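Putative mandelate racemase (Salmonella typhimurium, PDB 2O56) is of unknown function but belongs to the enolase superfamily, binds magnesium and is probably a hydro-lyase (dehydratase). Local coordinates at residues 170-175 with 217-222; 134-139 with 346-351; 39-44 with 106-111. All coordinates share one frame; numbering follows the deposited sequence.

Interaction 1: residues 170-175 with 217-222; sequences AIKVDT and DIIAEM. With MG (magnesium ion), chain I.
Ala170 and Asp217 begin the pairing of two neighbouring parallel strands in the modified TIM barrel of the enolase superfamily, running only 18° apart. The Ala170 methyl lies beside Asp217 on the interior face of the pair, CB to CB 3.7 Å, while the Asp217 carboxylate turns to Arg131 and to Thr194 of a second subunit. Ile171 is bonded through both its backbone N and its backbone O: the N donates to Asp217 O (2.9 Å), and the O accepts from Ile219 N in the carbonyl plane. Its branched side chain belongs to the face turned to the surrounding helices, where CD1 packs 3.9 Å from Ile218 CG2, the two isoleucines side by side.

Lys172 points to the opposite face, into the barrel with Ile219. Its chain starts extended, CD resting 3.6 Å from Ile219 CG2; CG and CD pass over Glu221 CB, and the bend at chi3 (93°) turns NZ towards the metal site. NZ makes a weak bond, part of a salt bridge, to Glu221 OE1 (3.4 Å); Glu247 and Glu348 are its other acidic partners. That same Glu221 oxygen binds magnesium at 2.3 Å, alongside Glu247 and Glu273, and water 1 links the ion to NZ; Glu221 OE2 accepts from His223 N. Val173 carries the ladder on, its N giving to Ile219 O and its O receiving Glu221 N from above the carbonyl plane. Beyond the strand, Asp174 lays its CB and CG against Glu221 O and is bonded through OD2 to His223. At Thr175, water 3 accepts from the backbone N and donates to Glu221 O at 3.0 Å.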
loop_
_atom_site.group_PDB
_atom_site.type_symbol
_atom_site.label_atom_id
_atom_site.label_comp_id
_atom_site.label_asym_id
_atom_site.label_seq_id
_atom_site.Cartn_x
_atom_site.Cartn_y
_atom_site.Cartn_z
ATOM N N ALA A 170 36.991 -7.965 15.608
ATOM C CA ALA A 170 35.561 -8.200 15.696
ATOM C C ALA A 170 35.290 -9.624 16.120
ATOM O O ALA A 170 36.072 -10.546 15.822
ATOM C CB ALA A 170 34.880 -7.898 14.367
ATOM N N ILE A 171 34.182 -9.786 16.840
ATOM C CA ILE A 171 33.780 -11.058 17.392
ATOM C C ILE A 171 32.273 -11.214 17.176
ATOM O O ILE A 171 31.543 -10.226 17.086
ATOM C CB ILE A 171 34.139 -11.175 18.914
ATOM C CG1 ILE A 171 33.382 -10.150 19.763
ATOM C CG2 ILE A 171 35.662 -10.992 19.147
ATOM C CD1 ILE A 171 32.116 -10.696 20.426
ATOM N N LYS A 172 31.823 -12.459 17.085
ATOM C CA LYS A 172 30.399 -12.765 17.179
ATOM C C LYS A 172 30.103 -13.782 18.279
ATOM O O LYS A 172 30.891 -14.695 18.529
ATOM C CB LYS A 172 29.886 -13.300 15.852
ATOM C CG LYS A 172 28.408 -13.728 15.887
ATOM C CD LYS A 172 27.950 -14.099 14.494
ATOM C CE LYS A 172 28.093 -15.574 14.215
ATOM N NZ LYS A 172 27.748 -15.802 12.751
ATOM N N VAL A 173 28.946 -13.632 18.910
ATOM C CA VAL A 173 28.623 -14.427 20.073
ATOM C C VAL A 173 27.120 -14.531 20.246
ATOM O O VAL A 173 26.394 -13.539 20.093
ATOM C CB VAL A 173 29.278 -13.804 21.339
ATOM C CG1 VAL A 173 28.755 -12.389 21.596
ATOM C CG2 VAL A 173 29.107 -14.714 22.534
ATOM N N ASP A 174 26.651 -15.741 20.544
ATOM C CA ASP A 174 25.295 -15.959 21.034
ATOM C C ASP A 174 25.359 -16.053 22.552
ATOM O O ASP A 174 25.766 -17.080 23.089
ATOM C CB ASP A 174 24.740 -17.268 20.437
ATOM C CG ASP A 174 23.279 -17.532 20.799
ATOM O OD1 ASP A 174 22.760 -16.969 21.793
ATOM O OD2 ASP A 174 22.643 -18.337 20.074
ATOM N N THR A 175 24.935 -14.987 23.235
ATOM C CA THR A 175 25.005 -14.932 24.694
ATOM C C THR A 175 23.739 -15.435 25.393
ATOM O O THR A 175 23.694 -15.447 26.622
ATOM C CB THR A 175 25.275 -13.530 25.194
ATOM O OG1 THR A 175 24.203 -12.666 24.792
ATOM C CG2 THR A 175 26.613 -13.008 24.684
ATOM N N ASP A 217 34.446 -4.700 17.140
ATOM C CA ASP A 217 33.041 -4.867 16.748
ATOM C C ASP A 217 32.436 -6.118 17.352
ATOM O O ASP A 217 33.117 -7.134 17.498
ATOM C CB ASP A 217 32.922 -4.838 15.224
ATOM C CG ASP A 217 33.060 -3.433 14.675
ATOM O OD1 ASP A 217 32.382 -2.524 15.209
ATOM O OD2 ASP A 217 33.839 -3.225 13.726
ATOM N N ILE A 218 31.163 -6.037 17.748
ATOM C CA ILE A 218 30.481 -7.174 18.330
ATOM C C ILE A 218 29.208 -7.473 17.514
ATOM O O ILE A 218 28.331 -6.618 17.388
ATOM C CB ILE A 218 30.085 -6.919 19.796
ATOM C CG1 ILE A 218 31.337 -6.681 20.677
ATOM C CG2 ILE A 218 29.258 -8.091 20.327
ATOM C CD1 ILE A 218 30.999 -6.291 22.113
ATOM N N ILE A 219 29.137 -8.683 16.978
ATOM C CA ILE A 219 27.923 -9.182 16.329
ATOM C C ILE A 219 27.173 -10.056 17.330
ATOM O O ILE A 219 27.765 -10.941 17.950
ATOM C CB ILE A 219 28.271 -9.992 15.046
ATOM C CG1 ILE A 219 29.039 -9.108 14.067
ATOM C CG2 ILE A 219 26.999 -10.593 14.381
ATOM C CD1 ILE A 219 29.897 -9.882 13.080
ATOM N N ALA A 220 25.876 -9.791 17.501
ATOM C CA ALA A 220 25.029 -10.613 18.346
ATOM C C ALA A 220 24.284 -11.618 17.488
ATOM O O ALA A 220 23.528 -11.229 16.601
ATOM C CB ALA A 220 24.041 -9.723 19.076
ATOM N N GLU A 221 24.515 -12.900 17.762
ATOM C CA GLU A 221 23.973 -14.002 16.982
ATOM C C GLU A 221 22.853 -14.640 17.794
ATOM O O GLU A 221 22.987 -14.816 19.001
ATOM C CB GLU A 221 25.105 -14.990 16.684
ATOM C CG GLU A 221 24.738 -16.423 16.547
ATOM C CD GLU A 221 24.293 -16.771 15.135
ATOM O OE1 GLU A 221 25.123 -17.278 14.350
ATOM O OE2 GLU A 221 23.113 -16.530 14.805
ATOM N N MET A 222 21.732 -14.946 17.141
ATOM C CA MET A 222 20.554 -15.454 17.842
ATOM C C MET A 222 20.144 -16.842 17.359
ATOM O O MET A 222 19.338 -17.502 18.009
ATOM C CB MET A 222 19.358 -14.516 17.661
ATOM C CG MET A 222 19.528 -13.133 18.214
ATOM S SD MET A 222 20.065 -13.068 19.935
ATOM C CE MET A 222 18.530 -13.338 20.799
HETATM MG MG MG I . 24.784 -17.940 12.133
HETATM O O HOH W 1 26.811 -18.714 11.661
HETATM O O HOH W 2 19.577 -17.172 20.832
HETATM O O HOH W 3 23.133 -13.190 21.476
HETATM O O HOH W 4 22.515 -17.857 12.937
#

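Interaction 2: residues 134-139 with 346-351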
loop_
_atom_site.group_PDB
_atom_site.type_symbol
_atom_site.label_atom_id
_atom_site.label_comp_id
_atom_site.label_asym_id
_atom_site.label_seq_id
_atom_site.Cartn_x
_atom_site.Cartn_y
_atom_site.Cartn_z
ATOM N N ALA A 134 36.118 -13.383 14.825
ATOM C CA ALA A 134 36.138 -14.628 15.587
ATOM C C ALA A 134 34.703 -15.011 15.913
ATOM O O ALA A 134 34.011 -14.278 16.620
ATOM C CB ALA A 134 36.925 -14.429 16.889
ATOM N N SER A 135 34.250 -16.141 15.380
ATOM C CA SER A 135 32.812 -16.481 15.398
ATOM C C SER A 135 32.499 -17.440 16.550
ATOM O O SER A 135 33.302 -18.321 16.859
ATOM C CB SER A 135 32.405 -17.143 14.078
ATOM O OG SER A 135 30.983 -17.224 13.952
ATOM N N GLN A 136 31.329 -17.251 17.168
ATOM C CA GLN A 136 30.772 -18.143 18.196
ATOM C C GLN A 136 31.582 -18.307 19.497
ATOM O O GLN A 136 31.891 -19.425 19.919
ATOM C CB GLN A 136 30.322 -19.501 17.625
ATOM C CG GLN A 136 29.596 -19.455 16.259
ATOM C CD GLN A 136 28.189 -18.823 16.284
ATOM O OE1 GLN A 136 27.734 -18.291 17.296
ATOM N NE2 GLN A 136 27.504 -18.882 15.145
ATOM N N LEU A 137 31.887 -17.179 20.129
ATOM C CA LEU A 137 32.681 -17.110 21.350
ATOM C C LEU A 137 32.085 -17.795 22.573
ATOM O O LEU A 137 32.795 -18.013 23.550
ATOM C CB LEU A 137 32.964 -15.647 21.709
ATOM C CG LEU A 137 34.331 -15.049 21.393
ATOM C CD1 LEU A 137 34.853 -15.430 20.022
ATOM C CD2 LEU A 137 34.216 -13.567 21.523
ATOM N N GLN A 138 30.794 -18.127 22.529
ATOM C CA GLN A 138 30.156 -18.923 23.579
ATOM C C GLN A 138 30.808 -20.292 23.734
ATOM O O GLN A 138 30.638 -20.958 24.756
ATOM C CB GLN A 138 28.646 -19.066 23.357
ATOM C CG GLN A 138 28.255 -19.867 22.086
ATOM C CD GLN A 138 28.164 -18.998 20.842
ATOM O OE1 GLN A 138 28.676 -17.884 20.805
ATOM N NE2 GLN A 138 27.484 -19.506 19.818
ATOM N N PHE A 139 31.575 -20.698 22.728
ATOM C CA PHE A 139 32.258 -21.979 22.778
ATOM C C PHE A 139 33.746 -21.812 23.027
ATOM O O PHE A 139 34.512 -22.770 22.930
ATOM C CB PHE A 139 32.009 -22.765 21.493
ATOM C CG PHE A 139 30.556 -23.024 21.214
ATOM C CD1 PHE A 139 29.724 -23.552 22.195
ATOM C CD2 PHE A 139 30.021 -22.748 19.965
ATOM C CE1 PHE A 139 28.389 -23.796 21.938
ATOM C CE2 PHE A 139 28.673 -22.994 19.694
ATOM C CZ PHE A 139 27.860 -23.525 20.677
ATOM N N ILE A 346 32.557 -8.277 6.048
ATOM C CA ILE A 346 33.433 -9.028 6.950
ATOM C C ILE A 346 33.334 -10.534 6.667
ATOM O O ILE A 346 32.353 -10.991 6.075
ATOM C CB ILE A 346 33.213 -8.629 8.446
ATOM C CG1 ILE A 346 34.446 -8.935 9.310
ATOM C CG2 ILE A 346 31.911 -9.184 9.012
ATOM C CD1 ILE A 346 34.389 -8.285 10.713
ATOM N N HIS A 347 34.378 -11.286 7.012
ATOM C CA HIS A 347 34.400 -12.741 6.856
ATOM C C HIS A 347 34.220 -13.427 8.222
ATOM O O HIS A 347 34.652 -12.900 9.258
ATOM C CB HIS A 347 35.725 -13.159 6.185
ATOM C CG HIS A 347 35.887 -14.635 5.964
ATOM N ND1 HIS A 347 35.644 -15.238 4.745
ATOM C CD2 HIS A 347 36.310 -15.622 6.793
ATOM C CE1 HIS A 347 35.878 -16.536 4.846
ATOM N NE2 HIS A 347 36.275 -16.795 6.079
ATOM N N GLU A 348 33.582 -14.596 8.218
ATOM C CA GLU A 348 33.320 -15.359 9.444
ATOM C C GLU A 348 34.357 -16.452 9.678
ATOM O O GLU A 348 34.506 -17.353 8.859
ATOM C CB GLU A 348 31.929 -16.011 9.389
ATOM C CG GLU A 348 31.610 -16.913 10.586
ATOM C CD GLU A 348 30.159 -17.401 10.617
ATOM O OE1 GLU A 348 29.547 -17.515 9.535
ATOM O OE2 GLU A 348 29.642 -17.691 11.724
ATOM N N LEU A 349 35.027 -16.410 10.826
ATOM C CA LEU A 349 35.982 -17.466 11.170
ATOM C C LEU A 349 35.595 -18.253 12.415
ATOM O O LEU A 349 35.562 -17.704 13.519
ATOM C CB LEU A 349 37.397 -16.904 11.335
ATOM C CG LEU A 349 38.453 -17.907 11.809
ATOM C CD1 LEU A 349 39.004 -18.694 10.648
ATOM C CD2 LEU A 349 39.551 -17.195 12.533
ATOM N N HIS A 350 35.330 -19.544 12.242
ATOM C CA HIS A 350 35.151 -20.423 13.386
ATOM C C HIS A 350 36.492 -20.965 13.833
ATOM O O HIS A 350 37.399 -21.148 13.021
ATOM C CB HIS A 350 34.280 -21.601 13.033
ATOM C CG HIS A 350 32.890 -21.235 12.631
ATOM N ND1 HIS A 350 31.835 -21.231 13.518
ATOM C CD2 HIS A 350 32.381 -20.874 11.431
ATOM C CE1 HIS A 350 30.732 -20.882 12.879
ATOM N NE2 HIS A 350 31.034 -20.665 11.610
ATOM N N ARG A 351 36.589 -21.243 15.130
ATOM C CA ARG A 351 37.804 -21.790 15.729
ATOM C C ARG A 351 38.201 -23.142 15.122
ATOM O O ARG A 351 39.377 -23.375 14.832
ATOM C CB ARG A 351 37.622 -21.917 17.236
ATOM C CG ARG A 351 38.922 -21.975 18.010
ATOM C CD ARG A 351 38.897 -23.121 19.007
ATOM N NE ARG A 351 37.857 -22.957 20.015
ATOM C CZ ARG A 351 36.800 -23.752 20.134
ATOM N NH1 ARG A 351 35.905 -23.516 21.083
ATOM N NH2 ARG A 351 36.637 -24.781 19.307
HETATM O O HOH W 5 34.248 -20.854 16.855
#
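Ser135 reaches Glu348 and Leu349 through two different donors. Its hydroxyl OG gives a short bond to Glu348 OE2 (2.6 Å), meeting the anti lone pair, away from the other carboxylate oxygen. OG stands anti to its own backbone N (chi1 -168°), which carries it towards the glutamate, and the fully extended Glu348 chain brings the carboxylate to it. Serine suits the place: its short side chain keeps the hydroxyl close to the strand, where it meets a buried carboxylate whose OE2 also has a salt bridge to Lys172. The second donor is Ser135 N, bonded to Leu349 O at 2.8 Å. A little further along, water 5 joins the segments, donating to Ser135 O (2.7 Å) and accepting from Arg351 N.

The Ser135 N bond joins the first strand of the enolase-type barrel, 130-135, to the parallel last strand, 347-350, which closes the barrel; Ala134 and Leu349 pair on its helix-facing side. Outward from Ser135, its CB makes a CH-pi contact over the face of the His350 ring, 4.2 Å from the centroid and 11° off the normal. Gln136 follows with a left-handed backbone and lies alongside the same imidazole, its CG 3.8 Å from His350 CE1. The Gln136 amide is pinned at both ends: OE1 takes a bond from Gln138 NE2 (2.8 Å), which approaches from above the carbonyl plane, while NE2 bonds the magnesium ligand Glu221. Gln138 in turn reaches the backbone N of Asp174 through OE1. At the margin, Phe139 CB lies 4.0 Å from Arg351 NH1, at the tip of a chain bent at chi2 and chi3.

Interaction 3: residues 39-44 with 106-111; sequences SGFGEV and LWDIKG
A helix packs here against an edge strand and feeds a side-chain carboxylate to its backbone: Asp108, on helix 93-114, meets Gly40 and Phe41 of strand 39-44 in the N-terminal domain. The short segments run roughly antiparallel, at 145°, and their axes come within 5.9 Å. Within this chain the strand is the outermost of its antiparallel sheet, Gly40 and Gly42 bonding to strand 28-34. The Phe41 N-H is therefore available on the other side, where the helix answers it: Phe41 N donates to Asp108 OD2 at 2.7 Å, with an angle of 149° at the hydrogen, on the anti side of the carboxylate and 17° out of its plane. Asp108 CG stands anti to its backbone N, which reaches the acid across to the strand.

Aspartate fits because both oxygens find work in this buried place. OD2 also has a salt bridge to Lys112, one turn further along the helix, whose ammonium bonds Ser39 O as well, while OD1 accepts from the backbone N of Ile381. Such a positive neighbour would be expected to favour the charged carboxylate.

The close approach depends on Gly40. A beta carbon there would point at the helix, and in its absence the Ile109 CG1 slides to 3.4 Å from Gly40 N, with Asp108 OD2 3.3 Å from Gly40 CA. Ile109 also rests on Ile32 of the adjacent strand, so its apolar branches suit the sheet-facing side of the helix. The Phe41 ring meets OD2 at its edge, CD2 lying 3.8 Å away, and touches Ile329 of helix 328-340, in the barrel domain. Helix against antiparallel sheet is the build of the alpha+beta N-terminal capping domain of the enolase superfamily.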
loop_
_atom_site.group_PDB
_atom_site.type_symbol
_atom_site.label_atom_id
_atom_site.label_comp_id
_atom_site.label_asym_id
_atom_site.label_seq_id
_atom_site.Cartn_x
_atom_site.Cartn_y
_atom_site.Cartn_z
ATOM N N SER A 39 39.215 -32.411 -12.731
ATOM C CA SER A 39 38.232 -32.641 -11.659
ATOM C C SER A 39 37.942 -31.371 -10.849
ATOM O O SER A 39 38.861 -30.689 -10.400
ATOM C CB SER A 39 38.676 -33.760 -10.696
ATOM O OG SER A 39 38.681 -35.034 -11.321
ATOM N N GLY A 40 36.654 -31.082 -10.657
ATOM C CA GLY A 40 36.221 -29.955 -9.831
ATOM C C GLY A 40 35.771 -30.388 -8.453
ATOM O O GLY A 40 35.162 -31.443 -8.297
ATOM N N PHE A 41 36.052 -29.565 -7.448
ATOM C CA PHE A 41 35.634 -29.876 -6.079
ATOM C C PHE A 41 34.628 -28.831 -5.529
ATOM O O PHE A 41 34.840 -27.620 -5.630
ATOM C CB PHE A 41 36.850 -29.951 -5.144
ATOM C CG PHE A 41 37.737 -31.166 -5.350
ATOM C CD1 PHE A 41 37.714 -32.219 -4.439
ATOM C CD2 PHE A 41 38.620 -31.237 -6.431
ATOM C CE1 PHE A 41 38.544 -33.333 -4.610
ATOM C CE2 PHE A 41 39.450 -32.340 -6.611
ATOM C CZ PHE A 41 39.421 -33.379 -5.696
ATOM N N GLY A 42 33.542 -29.328 -4.942
ATOM C CA GLY A 42 32.531 -28.488 -4.307
ATOM C C GLY A 42 32.137 -29.069 -2.968
ATOM O O GLY A 42 32.476 -30.204 -2.645
ATOM N N GLU A 43 31.431 -28.281 -2.172
ATOM C CA GLU A 43 31.010 -28.726 -0.874
ATOM C C GLU A 43 29.494 -28.520 -0.704
ATOM O O GLU A 43 28.944 -27.520 -1.162
ATOM C CB GLU A 43 31.802 -27.973 0.195
ATOM C CG GLU A 43 31.468 -28.410 1.574
ATOM C CD GLU A 43 32.476 -27.984 2.574
ATOM O OE1 GLU A 43 33.594 -27.637 2.154
ATOM O OE2 GLU A 43 32.141 -27.987 3.781
ATOM N N VAL A 44 28.830 -29.495 -0.088
ATOM C CA VAL A 44 27.392 -29.427 0.191
ATOM C C VAL A 44 27.268 -28.953 1.632
ATOM O O VAL A 44 27.659 -29.676 2.549
ATOM C CB VAL A 44 26.730 -30.823 0.074
ATOM C CG1 VAL A 44 25.254 -30.784 0.491
ATOM C CG2 VAL A 44 26.895 -31.392 -1.345
ATOM N N LEU A 106 31.748 -27.089 -10.697
ATOM C CA LEU A 106 31.768 -26.598 -12.067
ATOM C C LEU A 106 32.690 -25.384 -12.277
ATOM O O LEU A 106 33.391 -25.289 -13.291
ATOM C CB LEU A 106 30.341 -26.295 -12.550
ATOM C CG LEU A 106 29.358 -27.470 -12.641
ATOM C CD1 LEU A 106 28.001 -26.979 -13.118
ATOM C CD2 LEU A 106 29.853 -28.570 -13.562
ATOM N N TRP A 107 32.693 -24.459 -11.323
ATOM C CA TRP A 107 33.598 -23.308 -11.365
ATOM C C TRP A 107 35.058 -23.695 -11.089
ATOM O O TRP A 107 35.983 -23.008 -11.547
ATOM C CB TRP A 107 33.171 -22.228 -10.354
ATOM C CG TRP A 107 31.979 -21.419 -10.816
ATOM C CD1 TRP A 107 30.654 -21.754 -10.689
ATOM C CD2 TRP A 107 32.009 -20.162 -11.503
ATOM N NE1 TRP A 107 29.860 -20.777 -11.253
ATOM C CE2 TRP A 107 30.664 -19.790 -11.758
ATOM C CE3 TRP A 107 33.039 -19.321 -11.946
ATOM C CZ2 TRP A 107 30.326 -18.607 -12.415
ATOM C CZ3 TRP A 107 32.699 -18.136 -12.604
ATOM C CH2 TRP A 107 31.349 -17.794 -12.829
ATOM N N ASP A 108 35.267 -24.748 -10.306
ATOM C CA ASP A 108 36.621 -25.256 -10.063
ATOM C C ASP A 108 37.192 -25.781 -11.395
ATOM O O ASP A 108 38.296 -25.416 -11.801
ATOM C CB ASP A 108 36.576 -26.362 -9.018
ATOM C CG ASP A 108 37.955 -26.721 -8.474
ATOM O OD1 ASP A 108 38.857 -25.842 -8.423
ATOM O OD2 ASP A 108 38.132 -27.889 -8.084
ATOM N N ILE A 109 36.391 -26.583 -12.098
ATOM C CA ILE A 109 36.724 -27.050 -13.455
ATOM C C ILE A 109 37.016 -25.927 -14.437
ATOM O O ILE A 109 37.943 -26.020 -15.236
ATOM C CB ILE A 109 35.597 -27.949 -14.044
ATOM C CG1 ILE A 109 35.637 -29.331 -13.383
ATOM C CG2 ILE A 109 35.769 -28.093 -15.564
ATOM C CD1 ILE A 109 34.379 -30.152 -13.523
ATOM N N LYS A 110 36.206 -24.872 -14.384
ATOM C CA LYS A 110 36.309 -23.765 -15.330
ATOM C C LYS A 110 37.615 -23.020 -15.085
ATOM O O LYS A 110 38.318 -22.674 -16.023
ATOM C CB LYS A 110 35.097 -22.831 -15.150
ATOM C CG LYS A 110 34.929 -21.765 -16.196
ATOM C CD LYS A 110 34.069 -20.593 -15.685
ATOM C CE LYS A 110 32.655 -21.042 -15.361
ATOM N NZ LYS A 110 32.065 -21.708 -16.575
ATOM N N GLY A 111 37.942 -22.798 -13.811
ATOM C CA GLY A 111 39.222 -22.196 -13.434
ATOM C C GLY A 111 40.435 -23.013 -13.839
ATOM O O GLY A 111 41.406 -22.468 -14.390
#

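How the interactions relate
Along the chain interaction 3 comes first, within the N-terminal domain. Strand 130-135 then opens the barrel, and interaction 2 joins it to the last barrel strand, enclosing in sequence interaction 1. Interactions 1 and 2 have centres 8 Å apart and share one barrel wall: strand 130-135 lies between 347-350 and 170-173, tied to the latter by a probable hydrogen bond from Lys172 N to Ala134 O (2.9 Å). Lys172 NZ and Glu348 OE2, also 2.9 Å apart, link the two contacts inside the barrel, beside the magnesium. Interaction 3 lies across the chain's centre, its centre about 32 Å from interaction 1 and 26 Å from interaction 2, and builds the capping domain rather than the metal site.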